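Local structure of Ice-binding protein 1 (Shewanella frigidimarina, 6BG8) at residues A[85-88]-A[89-93]. The protein adsorbs its bacterium onto ice and inhibits growth of the ice crystals, this chain being its C-terminal DUF3494 ice-binding domain. Residues are numbered along the deposited sequence; the frame is centred on the assembly and turned at random.
Sequences VAFI and NQSRT
Ile-88 meets Arg-92 one helical turn further along, in the first half of helix 84-103. The methyl CG2 of Ile-88 lies 3.5 Å from NH2 of Arg-92, and the two side chains cross obliquely. CG2 comes forward because it is anti to the backbone N, while CG1 turns back beside it (chi1 -65°). The side chain of Arg-92 starts out extended and bends at chi3 (-59°), which brings the guanidinium back over the preceding turn. There NH1 of Arg-92 gives a fairly straight hydrogen bond of 3.0 Å to OD1 of Asn-89 (161° at the hydrogen). The amide oxygen sits at the guanidinium edge, in its plane.

Asn-89 also lies alongside Val-85, pointing the same way. ND2 of Asn-89 is 3.7 Å from CG1 of Val-85. The backbone N of Asn-89 hydrogen-bonds to Val-85 O at 2.8 Å, and the same i to i+4 pattern carries Gln-90 to Ala-86 and Arg-92 to Ile-88.

On the buried side, Phe-87 O accepts two hydrogen bonds from Ser-91. Ser-91 N reaches Phe-87 O at 3.0 Å and Ser-91 OG at 3.1 Å, from opposite faces of the carbonyl plane. Ser-91 OG also stands over one face of the Phe-87 ring, toward the rim, 3.7 Å from CE1 of Phe-87. Phe-14 of strand 14-18 touches both residues, and Tyr-66 meets the Phe-87 ring edge-to-face. The helix thus packs along the beta-solenoid, away from the probable ice-binding motif.

Arg-92 has further partners: NE forms a salt bridge with Asp-39, and NH2 hydrogen-bonds to Leu-38 O. With Asn-89, these hold the guanidinium at three nitrogens and limit its rotation. The buried serine hydroxyl is satisfied within its own helix.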
loop_
_atom_site.group_PDB
_atom_site.type_symbol
_atom_site.label_atom_id
_atom_site.label_comp_id
_atom_site.label_asym_id
_atom_site.label_seq_id
_atom_site.Cartn_x
_atom_site.Cartn_y
_atom_site.Cartn_z
ATOM N N VAL A 85 -20.398 3.621 -9.299
ATOM C CA VAL A 85 -19.554 3.546 -10.491
ATOM C C VAL A 85 -18.663 4.780 -10.602
ATOM O O VAL A 85 -17.464 4.674 -10.894
ATOM C CB VAL A 85 -20.428 3.366 -11.748
ATOM C CG1 VAL A 85 -19.606 3.585 -13.010
ATOM C CG2 VAL A 85 -21.059 1.984 -11.756
ATOM N N ALA A 86 -19.223 5.967 -10.361
ATOM C CA ALA A 86 -18.414 7.181 -10.458
ATOM C C ALA A 86 -17.328 7.206 -9.391
ATOM O O ALA A 86 -16.213 7.679 -9.643
ATOM C CB ALA A 86 -19.300 8.418 -10.347
ATOM N N PHE A 87 -17.634 6.707 -8.191
ATOM C CA PHE A 87 -16.625 6.655 -7.132
ATOM C C PHE A 87 -15.492 5.714 -7.512
ATOM O O PHE A 87 -14.310 6.038 -7.321
ATOM C CB PHE A 87 -17.276 6.217 -5.819
ATOM C CG PHE A 87 -16.299 5.764 -4.762
ATOM C CD1 PHE A 87 -15.432 6.667 -4.164
ATOM C CD2 PHE A 87 -16.256 4.433 -4.362
ATOM C CE1 PHE A 87 -14.537 6.252 -3.189
ATOM C CE2 PHE A 87 -15.367 4.010 -3.381
ATOM C CZ PHE A 87 -14.500 4.927 -2.797
ATOM N N ILE A 88 -15.837 4.544 -8.055
ATOM C CA ILE A 88 -14.822 3.602 -8.515
ATOM C C ILE A 88 -14.024 4.203 -9.671
ATOM O O ILE A 88 -12.808 4.001 -9.776
ATOM C CB ILE A 88 -15.486 2.270 -8.917
ATOM C CG1 ILE A 88 -16.140 1.567 -7.705
ATOM C CG2 ILE A 88 -14.488 1.374 -9.669
ATOM C CD1 ILE A 88 -15.163 1.044 -6.669
ATOM N N ASN A 89 -14.692 4.949 -10.556
ATOM C CA ASN A 89 -14.000 5.538 -11.697
ATOM C C ASN A 89 -12.909 6.499 -11.249
ATOM O O ASN A 89 -11.783 6.463 -11.762
ATOM C CB ASN A 89 -14.993 6.266 -12.594
ATOM C CG ASN A 89 -15.802 5.319 -13.420
ATOM O OD1 ASN A 89 -15.470 4.134 -13.525
ATOM N ND2 ASN A 89 -16.875 5.824 -14.012
ATOM N N GLN A 90 -13.238 7.394 -10.314
ATOM C CA GLN A 90 -12.239 8.339 -9.836
ATOM C C GLN A 90 -11.135 7.625 -9.081
ATOM O O GLN A 90 -9.961 7.996 -9.196
ATOM C CB GLN A 90 -12.880 9.417 -8.961
ATOM C CG GLN A 90 -11.972 10.624 -8.768
ATOM C CD GLN A 90 -11.662 11.306 -10.093
ATOM O OE1 GLN A 90 -12.567 11.773 -10.790
ATOM N NE2 GLN A 90 -10.387 11.354 -10.450
ATOM N N SER A 91 -11.486 6.591 -8.309
ATOM C CA SER A 91 -10.461 5.839 -7.599
ATOM C C SER A 91 -9.521 5.150 -8.578
ATOM O O SER A 91 -8.298 5.173 -8.394
ATOM C CB SER A 91 -11.115 4.826 -6.657
ATOM O OG SER A 91 -11.818 5.502 -5.625
ATOM N N ARG A 92 -10.075 4.552 -9.638
ATOM C CA ARG A 92 -9.235 3.885 -10.629
ATOM C C ARG A 92 -8.289 4.877 -11.295
ATOM O O ARG A 92 -7.093 4.603 -11.453
ATOM C CB ARG A 92 -10.111 3.178 -11.676
ATOM C CG ARG A 92 -9.318 2.328 -12.670
ATOM C CD ARG A 92 -10.181 1.793 -13.813
ATOM N NE ARG A 92 -11.302 0.957 -13.372
ATOM C CZ ARG A 92 -12.569 1.364 -13.342
ATOM N NH1 ARG A 92 -12.872 2.602 -13.694
ATOM N NH2 ARG A 92 -13.538 0.544 -12.926
ATOM N N THR A 93 -8.806 6.046 -11.683
ATOM C CA THR A 93 -7.967 7.046 -12.335
ATOM C C THR A 93 -6.872 7.535 -11.391
ATOM O O THR A 93 -5.693 7.605 -11.766
ATOM C CB THR A 93 -8.838 8.209 -12.814
ATOM O OG1 THR A 93 -9.740 7.743 -13.824
ATOM C CG2 THR A 93 -7.991 9.349 -13.386
#